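Local atomic coordinates of carbohydrate kinase, pfkB family (Enterococcus faecalis, PDB entry 3KTN), a protein that probably phosphorylates a sugar acid such as 2-keto-3-deoxygluconate, as a kinase of the pfkB (ribokinase-like) family that binds magnesium. Residues A[11-17]-A[87-93]; A[38-42]-A[70-75]; A[43-49]-A[284-288]; A[53-57]-A[120-126]; A[83-88]-A[110-116]. All coordinates share one frame; numbering follows the deposited sequence.

Contact 1 (A[11-17]-A[87-93])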
# COMPACT_ATOMS: atom_id res chain seq x y z
N VAL A 11 -8.35 2.57 26.31
CA VAL A 11 -7.97 2.83 24.92
C VAL A 11 -7.12 1.62 24.54
O VAL A 11 -6.22 1.24 25.28
CB VAL A 11 -7.07 4.07 24.76
CG1 VAL A 11 -6.48 4.10 23.35
CG2 VAL A 11 -7.87 5.34 25.02
N MSE A 12 -7.41 1.02 23.39
CA MSE A 12 -6.65 -0.13 22.91
C MSE A 12 -6.18 0.08 21.47
O MSE A 12 -6.79 0.83 20.71
CB MSE A 12 -7.49 -1.41 22.94
CG MSE A 12 -7.62 -2.09 24.29
SE MSE A 12 -8.32 -3.89 24.06
CE MSE A 12 -6.66 -4.86 24.00
N LEU A 13 -5.10 -0.60 21.12
CA LEU A 13 -4.57 -0.56 19.77
C LEU A 13 -5.19 -1.74 19.03
O LEU A 13 -5.19 -2.85 19.55
CB LEU A 13 -3.05 -0.77 19.77
CG LEU A 13 -2.04 0.34 20.00
CD1 LEU A 13 -2.55 1.35 20.98
CD2 LEU A 13 -0.74 -0.29 20.49
N ARG A 14 -5.72 -1.51 17.84
CA ARG A 14 -6.27 -2.59 17.03
C ARG A 14 -5.41 -2.70 15.78
O ARG A 14 -5.18 -1.70 15.10
CB ARG A 14 -7.72 -2.35 16.62
CG ARG A 14 -8.21 -3.39 15.62
CD ARG A 14 -9.64 -3.16 15.16
NE ARG A 14 -9.89 -3.82 13.87
CZ ARG A 14 -11.09 -3.94 13.31
NH1 ARG A 14 -12.16 -3.46 13.92
NH2 ARG A 14 -11.21 -4.55 12.13
N PHE A 15 -4.94 -3.91 15.49
CA PHE A 15 -4.12 -4.14 14.31
C PHE A 15 -4.93 -5.00 13.35
O PHE A 15 -5.42 -6.06 13.72
CB PHE A 15 -2.84 -4.88 14.70
CG PHE A 15 -1.93 -4.08 15.59
CD1 PHE A 15 -1.24 -2.97 15.09
CD2 PHE A 15 -1.75 -4.43 16.92
CE1 PHE A 15 -0.39 -2.23 15.90
CE2 PHE A 15 -0.90 -3.69 17.75
CZ PHE A 15 -0.21 -2.59 17.23
N THR A 16 -5.07 -4.54 12.12
CA THR A 16 -5.86 -5.28 11.14
C THR A 16 -5.16 -5.37 9.81
O THR A 16 -4.70 -4.36 9.26
CB THR A 16 -7.21 -4.59 10.89
OG1 THR A 16 -7.82 -4.26 12.15
CG2 THR A 16 -8.16 -5.49 10.07
N PRO A 17 -5.04 -6.59 9.26
CA PRO A 17 -4.38 -6.73 7.95
C PRO A 17 -5.40 -6.17 6.94
O PRO A 17 -6.60 -6.15 7.21
CB PRO A 17 -4.21 -8.24 7.79
CG PRO A 17 -4.24 -8.77 9.22
CD PRO A 17 -5.28 -7.91 9.88
N ILE A 87 0.17 -0.05 26.30
CA ILE A 87 -1.21 0.15 25.87
C ILE A 87 -1.73 -1.23 25.46
O ILE A 87 -1.02 -1.99 24.80
CB ILE A 87 -1.33 1.13 24.68
CG1 ILE A 87 -0.82 2.51 25.09
CG2 ILE A 87 -2.79 1.23 24.24
CD1 ILE A 87 -0.97 3.57 24.00
N GLY A 88 -2.95 -1.56 25.87
CA GLY A 88 -3.51 -2.86 25.52
C GLY A 88 -3.73 -2.92 24.02
O GLY A 88 -3.84 -1.88 23.37
N SER A 89 -3.80 -4.12 23.45
CA SER A 89 -4.00 -4.24 22.01
C SER A 89 -4.56 -5.59 21.60
O SER A 89 -4.58 -6.53 22.39
CB SER A 89 -2.67 -4.04 21.28
OG SER A 89 -1.79 -5.13 21.53
N PHE A 90 -5.00 -5.65 20.35
CA PHE A 90 -5.51 -6.89 19.79
C PHE A 90 -5.39 -6.87 18.27
O PHE A 90 -5.33 -5.80 17.65
CB PHE A 90 -6.96 -7.14 20.23
CG PHE A 90 -7.97 -6.19 19.64
CD1 PHE A 90 -8.65 -6.51 18.46
CD2 PHE A 90 -8.30 -5.01 20.30
CE1 PHE A 90 -9.65 -5.68 17.96
CE2 PHE A 90 -9.30 -4.17 19.81
CZ PHE A 90 -9.97 -4.51 18.64
N PHE A 91 -5.33 -8.06 17.69
CA PHE A 91 -5.25 -8.21 16.25
C PHE A 91 -6.62 -8.66 15.79
O PHE A 91 -7.30 -9.42 16.49
CB PHE A 91 -4.21 -9.26 15.89
CG PHE A 91 -2.80 -8.82 16.13
CD1 PHE A 91 -2.02 -8.33 15.08
CD2 PHE A 91 -2.26 -8.83 17.41
CE1 PHE A 91 -0.73 -7.85 15.31
CE2 PHE A 91 -0.97 -8.35 17.65
CZ PHE A 91 -0.21 -7.86 16.59
N ALA A 92 -7.05 -8.17 14.63
CA ALA A 92 -8.35 -8.55 14.10
C ALA A 92 -8.19 -8.97 12.64
O ALA A 92 -7.90 -8.14 11.78
CB ALA A 92 -9.33 -7.39 14.22
N GLU A 93 -8.36 -10.26 12.38
CA GLU A 93 -8.25 -10.79 11.02
C GLU A 93 -9.68 -10.92 10.53
O GLU A 93 -10.43 -11.76 11.02
CB GLU A 93 -7.56 -12.15 11.05
CG GLU A 93 -6.08 -12.09 11.45
CD GLU A 93 -5.51 -13.47 11.76
OE1 GLU A 93 -5.61 -13.90 12.92
OE2 GLU A 93 -4.95 -14.12 10.83
O HOH W 1 -4.75 -0.09 27.25
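One face of the Phe90 ring carries the aliphatic stem of Arg14, with CB 4.1 Å from the ring centroid, while the selenium of selenomethionine Met12 comes in obliquely, SE lying 3.9 Å from Phe90 CD2, a Met-aromatic contact. The Arg14 guanidinium has Thr16 OG1 at its edge, in plane, bonded to NE at 2.7 Å. The arginine chain is extended from CG (anti to the backbone N, chi1 172°) to NE, which carries the cationic end past Phe90 and Ala92 to salt bridges with Asp316 and with Asp274 of the magnesium site; a small alanine suits a place beside so broad a group. On the other side of the sheet, Phe15 CD2 sits over one face of the Phe91 ring, and the planes, 30° apart, are slid so far that the rings barely overlap; Phe15 also stacks on Phe15 of the second subunit. Between the parallel strands, Leu13 N donates to Gly88 O (2.9 Å), Phe90 N to Leu13 O, Phe15 N to Phe90 O, and Ala92 N to Phe15 O (2.8 Å). A water links Val11 O and Gly88 N. The face of Met12, Arg14 and Phe90 is turned toward the magnesium site, that of Leu13, Phe15 and Phe91 toward the second subunit, consistent with the small beta-sheet lid of ribokinase-like sugar kinases, which in several members also forms the dimer interface.

Contact 2 (A[38-42]-A[70-75])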
# COMPACT_ATOMS: atom_id res chain seq x y z
N VAL A 38 -13.88 4.86 23.52
CA VAL A 38 -13.48 5.61 22.33
C VAL A 38 -14.57 5.54 21.28
O VAL A 38 -14.98 6.56 20.73
CB VAL A 38 -12.15 5.06 21.75
CG1 VAL A 38 -11.70 5.89 20.55
CG2 VAL A 38 -11.08 5.07 22.83
N ASN A 39 -15.06 4.33 21.01
CA ASN A 39 -16.11 4.13 20.00
C ASN A 39 -17.35 4.92 20.35
O ASN A 39 -17.95 5.58 19.49
CB ASN A 39 -16.49 2.65 19.88
CG ASN A 39 -15.29 1.75 19.63
OD1 ASN A 39 -14.23 2.21 19.20
ND2 ASN A 39 -15.45 0.46 19.89
N LEU A 40 -17.75 4.84 21.62
CA LEU A 40 -18.93 5.54 22.09
C LEU A 40 -18.80 7.05 21.94
O LEU A 40 -19.62 7.68 21.26
CB LEU A 40 -19.18 5.20 23.56
CG LEU A 40 -20.43 5.86 24.16
CD1 LEU A 40 -21.66 5.37 23.41
CD2 LEU A 40 -20.55 5.53 25.65
N LEU A 41 -17.78 7.62 22.56
CA LEU A 41 -17.58 9.07 22.50
C LEU A 41 -17.33 9.59 21.08
O LEU A 41 -17.77 10.69 20.74
CB LEU A 41 -16.42 9.47 23.41
CG LEU A 41 -16.58 9.13 24.90
CD1 LEU A 41 -15.43 9.75 25.68
CD2 LEU A 41 -17.93 9.63 25.42
N ALA A 42 -16.64 8.80 20.27
CA ALA A 42 -16.35 9.20 18.89
C ALA A 42 -17.65 9.38 18.12
O ALA A 42 -17.83 10.38 17.42
CB ALA A 42 -15.48 8.14 18.20
N LEU A 70 -7.67 10.59 19.49
CA LEU A 70 -8.87 10.96 20.24
C LEU A 70 -9.38 12.32 19.75
O LEU A 70 -10.57 12.49 19.49
CB LEU A 70 -8.58 11.02 21.74
CG LEU A 70 -8.23 9.71 22.45
CD1 LEU A 70 -7.90 10.01 23.91
CD2 LEU A 70 -9.39 8.74 22.38
N ARG A 71 -8.47 13.27 19.62
CA ARG A 71 -8.84 14.61 19.16
C ARG A 71 -9.40 14.55 17.73
O ARG A 71 -10.42 15.17 17.43
CB ARG A 71 -7.63 15.55 19.21
CG ARG A 71 -7.08 15.80 20.61
CD ARG A 71 -6.08 16.96 20.60
NE ARG A 71 -4.92 16.70 19.74
CZ ARG A 71 -3.79 16.14 20.15
NH1 ARG A 71 -3.65 15.77 21.41
NH2 ARG A 71 -2.81 15.93 19.28
N LYS A 72 -8.72 13.82 16.85
CA LYS A 72 -9.15 13.68 15.47
C LYS A 72 -10.61 13.22 15.40
O LYS A 72 -11.38 13.70 14.57
CB LYS A 72 -8.28 12.66 14.72
CG LYS A 72 -8.76 12.41 13.30
CD LYS A 72 -7.92 11.40 12.55
CE LYS A 72 -8.41 11.29 11.11
NZ LYS A 72 -7.62 10.32 10.31
N LEU A 73 -10.96 12.29 16.28
CA LEU A 73 -12.32 11.75 16.35
C LEU A 73 -13.31 12.76 16.93
O LEU A 73 -14.51 12.55 16.88
CB LEU A 73 -12.33 10.48 17.20
CG LEU A 73 -11.57 9.30 16.59
CD1 LEU A 73 -11.32 8.22 17.65
CD2 LEU A 73 -12.36 8.77 15.40
N GLY A 74 -12.79 13.86 17.49
CA GLY A 74 -13.64 14.88 18.05
C GLY A 74 -13.80 14.77 19.56
O GLY A 74 -14.59 15.49 20.16
N ILE A 75 -13.04 13.87 20.17
CA ILE A 75 -13.09 13.67 21.62
C ILE A 75 -12.03 14.53 22.30
O ILE A 75 -10.88 14.56 21.87
CB ILE A 75 -12.81 12.19 22.00
CG1 ILE A 75 -13.74 11.25 21.23
CG2 ILE A 75 -13.03 11.98 23.49
CD1 ILE A 75 -13.34 9.79 21.37
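Val38 meets the segment 70-75 with both of its methyl branches. CG1, pointing opposite to the residue's own N (chi1 -178°), reaches Leu73 CD1 at 3.7 Å, and CG2 lies 4.1 Å from Leu70 CD2; the valine side chain crosses each leucine at about a right angle, and its two short branches let one residue touch both. The carbonyl of Val38 already accepts the helical bond from Ala42 N, and Ile75 CD1 packs 3.7 Å from this same Val38 O, so the polar backbone turn is covered by a methyl group. One turn further along, Leu41 CB lies 3.7 Å from Ile75 CD1, its CD1 is near Ile75 CG2, and the two side chains cross at about a right angle.

The segments belong to helices 36-46 and 61-72, which both pack against strand 50-57, the strand that links them in sequence, in the alpha/beta core of the ribokinase-like fold. Leu41 and Leu70 each rest on Leu53 of that strand, which makes the contact a three-way apolar junction.

Ala42 comes last. Its single methyl group lets the chains draw close, CB standing 4.0 Å from Leu73 CB, and Ile75 CD1 is wedged against the same residue, 3.6 Å from Ala42 N. What turns Ile75 back toward helix 36-46 is a Schellman motif: Gly74, with positive phi (98°), donates to Arg71 O, and Ile75 N donates to Leu70 O at 2.9 Å. Glycine fits there because at these backbone angles a CB would crowd the carbonyl oxygen of Leu73.

Contact 3 (A[43-49]-A[284-288])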
# COMPACT_ATOMS: atom_id res chain seq x y z
N ASN A 43 -18.56 8.41 18.25
CA ASN A 43 -19.83 8.49 17.55
C ASN A 43 -20.66 9.67 18.07
O ASN A 43 -21.25 10.41 17.29
CB ASN A 43 -20.62 7.19 17.71
CG ASN A 43 -21.67 7.02 16.63
OD1 ASN A 43 -21.97 7.96 15.89
ND2 ASN A 43 -22.23 5.82 16.54
N LEU A 44 -20.70 9.82 19.40
CA LEU A 44 -21.46 10.92 20.01
C LEU A 44 -20.87 12.28 19.59
O LEU A 44 -21.61 13.25 19.39
CB LEU A 44 -21.45 10.78 21.53
CG LEU A 44 -22.25 9.59 22.08
CD1 LEU A 44 -22.08 9.48 23.59
CD2 LEU A 44 -23.72 9.77 21.72
N ALA A 45 -19.55 12.36 19.44
CA ALA A 45 -18.92 13.61 19.01
C ALA A 45 -19.34 13.87 17.57
O ALA A 45 -19.56 15.02 17.17
CB ALA A 45 -17.40 13.51 19.12
N HIS A 46 -19.47 12.81 16.78
CA HIS A 46 -19.90 12.97 15.40
C HIS A 46 -21.37 13.36 15.34
O HIS A 46 -21.85 13.86 14.33
CB HIS A 46 -19.65 11.69 14.60
CG HIS A 46 -18.27 11.62 14.01
ND1 HIS A 46 -17.14 11.56 14.78
CD2 HIS A 46 -17.85 11.68 12.72
CE1 HIS A 46 -16.07 11.59 14.00
NE2 HIS A 46 -16.48 11.66 12.74
N PHE A 47 -22.09 13.10 16.44
CA PHE A 47 -23.49 13.46 16.53
C PHE A 47 -23.56 14.89 17.08
O PHE A 47 -24.63 15.42 17.37
CB PHE A 47 -24.26 12.50 17.45
CG PHE A 47 -24.55 11.16 16.83
CD1 PHE A 47 -24.65 11.00 15.45
CD2 PHE A 47 -24.78 10.05 17.65
CE1 PHE A 47 -24.99 9.76 14.89
CE2 PHE A 47 -25.12 8.81 17.09
CZ PHE A 47 -25.22 8.67 15.71
N GLN A 48 -22.38 15.49 17.23
CA GLN A 48 -22.22 16.86 17.71
C GLN A 48 -22.47 17.15 19.19
O GLN A 48 -22.94 18.22 19.54
CB GLN A 48 -23.08 17.80 16.85
CG GLN A 48 -22.73 17.71 15.37
CD GLN A 48 -23.38 18.81 14.55
OE1 GLN A 48 -23.05 19.99 14.70
NE2 GLN A 48 -24.30 18.43 13.68
N LEU A 49 -22.13 16.20 20.05
CA LEU A 49 -22.26 16.42 21.48
C LEU A 49 -20.84 16.62 21.96
O LEU A 49 -19.89 16.20 21.30
CB LEU A 49 -22.86 15.19 22.17
CG LEU A 49 -24.29 14.81 21.77
CD1 LEU A 49 -24.74 13.63 22.62
CD2 LEU A 49 -25.21 16.00 21.97
N ALA A 284 -24.55 4.48 21.34
CA ALA A 284 -24.41 5.90 21.01
C ALA A 284 -25.72 6.45 20.49
O ALA A 284 -26.08 7.59 20.77
CB ALA A 284 -23.31 6.09 19.97
N GLY A 285 -26.43 5.63 19.72
CA GLY A 285 -27.70 6.06 19.17
C GLY A 285 -28.75 6.21 20.27
O GLY A 285 -29.56 7.13 20.24
N ILE A 286 -28.72 5.29 21.23
CA ILE A 286 -29.66 5.33 22.36
C ILE A 286 -29.38 6.57 23.19
O ILE A 286 -30.30 7.33 23.51
CB ILE A 286 -29.52 4.08 23.26
CG1 ILE A 286 -29.96 2.82 22.51
CG2 ILE A 286 -30.33 4.26 24.54
CD1 ILE A 286 -31.35 2.90 21.89
N LEU A 287 -28.12 6.78 23.55
CA LEU A 287 -27.75 7.94 24.34
C LEU A 287 -28.10 9.24 23.62
O LEU A 287 -28.53 10.20 24.25
CB LEU A 287 -26.26 7.92 24.68
CG LEU A 287 -25.86 6.81 25.65
CD1 LEU A 287 -24.40 6.95 26.07
CD2 LEU A 287 -26.77 6.88 26.87
N TYR A 288 -27.90 9.27 22.31
CA TYR A 288 -28.22 10.47 21.54
C TYR A 288 -29.71 10.76 21.61
O TYR A 288 -30.12 11.91 21.75
CB TYR A 288 -27.82 10.33 20.07
CG TYR A 288 -28.10 11.59 19.30
CD1 TYR A 288 -27.37 12.76 19.57
CD2 TYR A 288 -29.13 11.66 18.36
CE1 TYR A 288 -27.67 13.96 18.92
CE2 TYR A 288 -29.43 12.85 17.71
CZ TYR A 288 -28.71 13.99 17.99
OH TYR A 288 -29.01 15.18 17.36
O HOH W 2 -26.91 17.00 17.34
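Phe47 and Tyr288 form the dense part of this contact. The phenylalanine CB stands 3.8 Å from Tyr288 CD1, and Phe47 CG lies over one face of the tyrosine ring, although the two rings meet obliquely, with planes at 44° and centroids 5.1 Å apart. At the start of 284-288, Ala284 is small enough for the helices to approach, and Leu44 CD2 reaches the Ala284 carbonyl oxygen at 3.4 Å.

Packing is slacker between Leu44 CD1 and Leu287 CD1, 4.2 Å apart, and where Leu49 CD1 comes to the edge of the tyrosine ring, 4.1 Å from Tyr288 CD1. The tyrosine packs its ring and offers its hydroxyl to one bridging water, which donates to Phe47 O at 2.8 Å. Exposed Gln48 takes no part across the contact: its positive phi ends the helix in a Schellman motif, with Leu49 N bonded to Leu44 O. Beyond the two segments, Phe302 meets the Phe47 ring, and Trp294 packs edge-to-face with Tyr288. The contact joins the helices 36-46 and 278-291, neighbours in the helical layer of the ribokinase-like alpha/beta fold.

Contact 4 (A[53-57]-A[120-126])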
# COMPACT_ATOMS: atom_id res chain seq x y z
N LEU A 53 -12.91 11.81 27.23
CA LEU A 53 -12.56 10.50 27.75
C LEU A 53 -11.68 10.61 28.98
O LEU A 53 -10.69 11.34 28.99
CB LEU A 53 -11.82 9.69 26.68
CG LEU A 53 -11.39 8.28 27.07
CD1 LEU A 53 -12.63 7.43 27.36
CD2 LEU A 53 -10.57 7.65 25.94
N ILE A 54 -12.05 9.87 30.03
CA ILE A 54 -11.28 9.86 31.26
C ILE A 54 -10.52 8.54 31.26
O ILE A 54 -11.12 7.47 31.34
CB ILE A 54 -12.19 9.92 32.50
CG1 ILE A 54 -13.09 11.15 32.43
CG2 ILE A 54 -11.34 9.96 33.76
CD1 ILE A 54 -14.14 11.23 33.52
N THR A 55 -9.19 8.62 31.16
CA THR A 55 -8.37 7.42 31.13
C THR A 55 -6.91 7.85 31.24
O THR A 55 -6.62 9.02 31.48
CB THR A 55 -8.57 6.67 29.78
OG1 THR A 55 -7.94 5.38 29.83
CG2 THR A 55 -7.95 7.48 28.65
N LYS A 56 -6.00 6.90 31.07
CA LYS A 56 -4.57 7.20 31.11
C LYS A 56 -3.90 6.62 29.87
O LYS A 56 -4.33 5.60 29.33
CB LYS A 56 -3.89 6.57 32.34
CG LYS A 56 -4.42 7.03 33.69
CD LYS A 56 -4.16 8.50 33.96
CE LYS A 56 -4.65 8.89 35.36
NZ LYS A 56 -4.71 10.36 35.56
N LEU A 57 -2.84 7.29 29.43
CA LEU A 57 -2.04 6.83 28.29
C LEU A 57 -0.59 7.09 28.68
O LEU A 57 -0.29 8.08 29.34
CB LEU A 57 -2.40 7.60 27.01
CG LEU A 57 -3.70 7.15 26.33
CD1 LEU A 57 -3.97 8.01 25.09
CD2 LEU A 57 -3.59 5.70 25.95
N ASP A 120 -5.64 8.60 41.13
CA ASP A 120 -4.94 9.20 40.00
C ASP A 120 -5.88 10.09 39.19
O ASP A 120 -5.44 10.82 38.30
CB ASP A 120 -4.36 8.13 39.08
CG ASP A 120 -3.32 7.27 39.77
OD1 ASP A 120 -2.41 7.84 40.42
OD2 ASP A 120 -3.40 6.03 39.65
N TYR A 121 -7.18 10.03 39.49
CA TYR A 121 -8.17 10.82 38.77
C TYR A 121 -8.87 11.86 39.63
O TYR A 121 -9.28 11.58 40.76
CB TYR A 121 -9.24 9.90 38.18
CG TYR A 121 -8.74 8.84 37.22
CD1 TYR A 121 -8.54 9.11 35.87
CD2 TYR A 121 -8.49 7.54 37.67
CE1 TYR A 121 -8.11 8.11 34.98
CE2 TYR A 121 -8.06 6.54 36.81
CZ TYR A 121 -7.88 6.83 35.47
OH TYR A 121 -7.46 5.82 34.63
N ASP A 122 -9.03 13.06 39.09
CA ASP A 122 -9.72 14.12 39.82
C ASP A 122 -11.18 14.09 39.42
O ASP A 122 -11.67 15.00 38.75
CB ASP A 122 -9.13 15.49 39.47
CG ASP A 122 -9.57 16.58 40.44
OD1 ASP A 122 -10.76 16.59 40.82
OD2 ASP A 122 -8.72 17.42 40.81
N PHE A 123 -11.88 13.03 39.83
CA PHE A 123 -13.29 12.87 39.49
C PHE A 123 -14.16 14.05 39.88
O PHE A 123 -15.09 14.41 39.15
CB PHE A 123 -13.85 11.59 40.13
CG PHE A 123 -13.25 10.32 39.59
CD1 PHE A 123 -13.14 10.11 38.22
CD2 PHE A 123 -12.80 9.33 40.46
CE1 PHE A 123 -12.61 8.93 37.71
CE2 PHE A 123 -12.27 8.14 39.96
CZ PHE A 123 -12.17 7.94 38.59
N GLU A 124 -13.87 14.66 41.02
CA GLU A 124 -14.62 15.82 41.49
C GLU A 124 -14.63 16.91 40.43
O GLU A 124 -15.68 17.41 40.04
CB GLU A 124 -13.99 16.37 42.77
CG GLU A 124 -13.95 15.41 43.95
CD GLU A 124 -15.19 15.52 44.82
OE1 GLU A 124 -15.49 16.64 45.29
OE2 GLU A 124 -15.85 14.49 45.05
N ALA A 125 -13.44 17.27 39.96
CA ALA A 125 -13.29 18.30 38.94
C ALA A 125 -13.95 17.95 37.61
O ALA A 125 -14.53 18.81 36.95
CB ALA A 125 -11.81 18.59 38.71
N PHE A 126 -13.88 16.67 37.23
CA PHE A 126 -14.46 16.24 35.96
C PHE A 126 -15.98 16.28 36.01
O PHE A 126 -16.62 16.87 35.14
CB PHE A 126 -14.02 14.81 35.61
CG PHE A 126 -12.53 14.60 35.69
CD1 PHE A 126 -11.65 15.66 35.48
CD2 PHE A 126 -12.02 13.34 35.96
CE1 PHE A 126 -10.27 15.46 35.53
CE2 PHE A 126 -10.64 13.13 36.01
CZ PHE A 126 -9.76 14.19 35.80
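Lys56 and Tyr121 meet through a cation-pi and CH-pi contact. The lysine chain slides past the ring in the opposite direction, placing CE over one face, 3.9 Å from the centroid, and NZ off-centre at 4.5 Å. A bend at chi2 (-65°) folds the chain over the ring, and CG lies 3.4 Å from Tyr121 OH. A long flexible lysine suits this place, since its methylenes pack on the aromatic face while its ammonium group reaches onward.

The hydrogen bond across the contact belongs to that ammonium group: Lys56 NZ donates to Asp120 O at 2.9 Å, approaching from above the carbonyl plane. The Asp120 carboxylate itself is engaged by Lys83 and by Glu117 N, and Tyr121 OH is hydrogen-bonded to Ser116.

Apolar packing centres on Ile54, whose two branches part. CG2 touches Tyr121 CD1 at 3.6 Å, and CD1 approaches Phe126 CD2 at 3.9 Å; the beta-branched residue suits a strand, and its branching lets one residue touch both aromatics. Phe123 lies farther off, its CE1 4.3 Å from Ile54 CG2.

Asp122 caps the N-terminus of helix 123-127, its OD1 accepting from Ala125 N at 2.9 Å. The whole joins the parallel strand 50-57 to the loop and first turn of helix 123-127, the packing of a helix and its leading loop against the central sheet of an alpha/beta fold.

Contact 5 (A[83-88]-A[110-116])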
# COMPACT_ATOMS: atom_id res chain seq x y z
N LYS A 83 0.55 7.94 32.38
CA LYS A 83 0.80 6.90 33.35
C LYS A 83 1.24 5.63 32.62
O LYS A 83 0.87 5.42 31.47
CB LYS A 83 -0.47 6.61 34.14
CG LYS A 83 -0.35 5.51 35.18
CD LYS A 83 -0.39 6.07 36.59
CE LYS A 83 -0.29 4.95 37.63
NZ LYS A 83 -0.33 5.48 39.03
N GLY A 84 2.04 4.81 33.30
CA GLY A 84 2.49 3.57 32.71
C GLY A 84 3.36 3.71 31.48
O GLY A 84 3.93 4.77 31.23
N ASP A 85 3.45 2.64 30.71
CA ASP A 85 4.26 2.62 29.50
C ASP A 85 3.61 1.82 28.38
O ASP A 85 3.92 2.01 27.20
CB ASP A 85 5.61 1.97 29.82
CG ASP A 85 6.33 2.65 30.96
OD1 ASP A 85 6.83 3.78 30.76
OD2 ASP A 85 6.38 2.05 32.06
N HIS A 86 2.70 0.94 28.76
CA HIS A 86 2.04 0.03 27.83
C HIS A 86 0.59 0.38 27.49
O HIS A 86 -0.12 1.02 28.26
CB HIS A 86 2.13 -1.37 28.45
CG HIS A 86 1.54 -2.46 27.61
ND1 HIS A 86 2.19 -2.99 26.51
CD2 HIS A 86 0.39 -3.17 27.75
CE1 HIS A 86 1.47 -3.98 26.01
NE2 HIS A 86 0.37 -4.11 26.75
N ILE A 87 0.17 -0.05 26.30
CA ILE A 87 -1.21 0.15 25.87
C ILE A 87 -1.73 -1.23 25.46
O ILE A 87 -1.02 -1.99 24.80
CB ILE A 87 -1.33 1.13 24.68
CG1 ILE A 87 -0.82 2.51 25.09
CG2 ILE A 87 -2.79 1.23 24.24
CD1 ILE A 87 -0.97 3.57 24.00
N GLY A 88 -2.95 -1.56 25.87
CA GLY A 88 -3.51 -2.86 25.52
C GLY A 88 -3.73 -2.92 24.02
O GLY A 88 -3.84 -1.88 23.37
N GLN A 110 -1.63 -4.86 32.05
CA GLN A 110 -0.45 -4.08 32.40
C GLN A 110 -0.44 -2.72 31.69
O GLN A 110 0.60 -2.06 31.62
CB GLN A 110 0.83 -4.84 32.02
CG GLN A 110 0.91 -6.26 32.55
CD GLN A 110 1.01 -6.32 34.06
OE1 GLN A 110 0.07 -5.98 34.77
NE2 GLN A 110 2.17 -6.75 34.55
N SER A 111 -1.58 -2.30 31.17
CA SER A 111 -1.67 -1.02 30.46
C SER A 111 -1.70 0.17 31.41
O SER A 111 -1.90 0.03 32.62
CB SER A 111 -2.92 -0.99 29.59
OG SER A 111 -4.10 -0.99 30.38
N ALA A 112 -1.51 1.36 30.83
CA ALA A 112 -1.54 2.60 31.58
C ALA A 112 -2.88 2.74 32.32
O ALA A 112 -2.93 3.21 33.45
CB ALA A 112 -1.36 3.78 30.63
N PHE A 113 -3.96 2.33 31.67
CA PHE A 113 -5.28 2.41 32.28
C PHE A 113 -5.43 1.34 33.37
O PHE A 113 -5.99 1.60 34.43
CB PHE A 113 -6.36 2.22 31.23
CG PHE A 113 -7.76 2.21 31.79
CD1 PHE A 113 -8.29 3.35 32.40
CD2 PHE A 113 -8.56 1.08 31.68
CE1 PHE A 113 -9.61 3.36 32.87
CE2 PHE A 113 -9.88 1.08 32.14
CZ PHE A 113 -10.40 2.22 32.74
N GLY A 114 -4.92 0.15 33.09
CA GLY A 114 -5.02 -0.95 34.03
C GLY A 114 -4.27 -0.77 35.35
O GLY A 114 -4.65 -1.39 36.35
N ILE A 115 -3.22 0.04 35.36
CA ILE A 115 -2.44 0.25 36.57
C ILE A 115 -2.79 1.55 37.29
O ILE A 115 -2.15 1.90 38.29
CB ILE A 115 -0.92 0.26 36.29
CG1 ILE A 115 -0.53 1.51 35.51
CG2 ILE A 115 -0.53 -0.98 35.50
CD1 ILE A 115 0.97 1.73 35.45
N SER A 116 -3.77 2.28 36.79
CA SER A 116 -4.16 3.53 37.42
C SER A 116 -5.30 3.30 38.41
O SER A 116 -6.15 2.42 38.22
CB SER A 116 -4.59 4.54 36.36
OG SER A 116 -5.73 4.08 35.66
O HOH W 3 1.95 0.35 31.66
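Two connecting loops meet here, one leading from strand 80-82 into strand 88-93 and the other following strand 101-105, and one backbone bond ties them: Ala112 N donates to His86 O at 2.9 Å. Ser111 CA also approaches that oxygen, at 3.4 Å, and lies at the edge of the His86 ring, near its plane. A chi1 of -178° turns the imidazole away from its own N and alongside residues 110-111, and its NE2 is hydrogen-bonded to Asn107 O. A water accepts from Asp85 N and donates to Gln110 O, bridging the loops a second time.

The other end is held by packing. Ile115 CD1 packs 3.6 Å from Gly84 CA, where a side chain would collide with Ala112; the positive phi of Gly84 also suits glycine. Lys83, bent at chi2 (109°), lays its methylenes obliquely across Ile115, with CG 4.0 Å from CD1, while its NZ forms a salt bridge with Asp120.

The segment 110-116 holds its own shape. Ser116 OG, also hydrogen-bonded to Tyr121 OH, donates to Phe113 O. Ser111 OG, which also bonds to Arg108 O, accepts from Gly114 N at 3.1 Å, making an ST motif that overlaps a type I beta turn from Phe113 to Ser116.

Contacts 2 and 3 share helix 36-46, their centres 10 Å apart, so that this helix is packed by 70-75 and by 284-288. Contact 4 adjoins contact 2 at the backbone of Leu53, whose N lies 3.6 Å from Leu41 CD1, and touches contact 1 where Val11 CG2 is 3.7 Å from Leu53 CD2. Contacts 1 and 5 share Ile87 and Gly88, and both reach the second subunit. Contact 5 meets contact 4 at Lys83 N and Leu57 O, 3.2 Å apart, a probable hydrogen bond. Contact 1 lies nearest the metal: the Arg14 side chain is about 6 Å from the magnesium ion, and the side chain of Ala92 is about 4 Å from that of Ile276, a magnesium-binding residue.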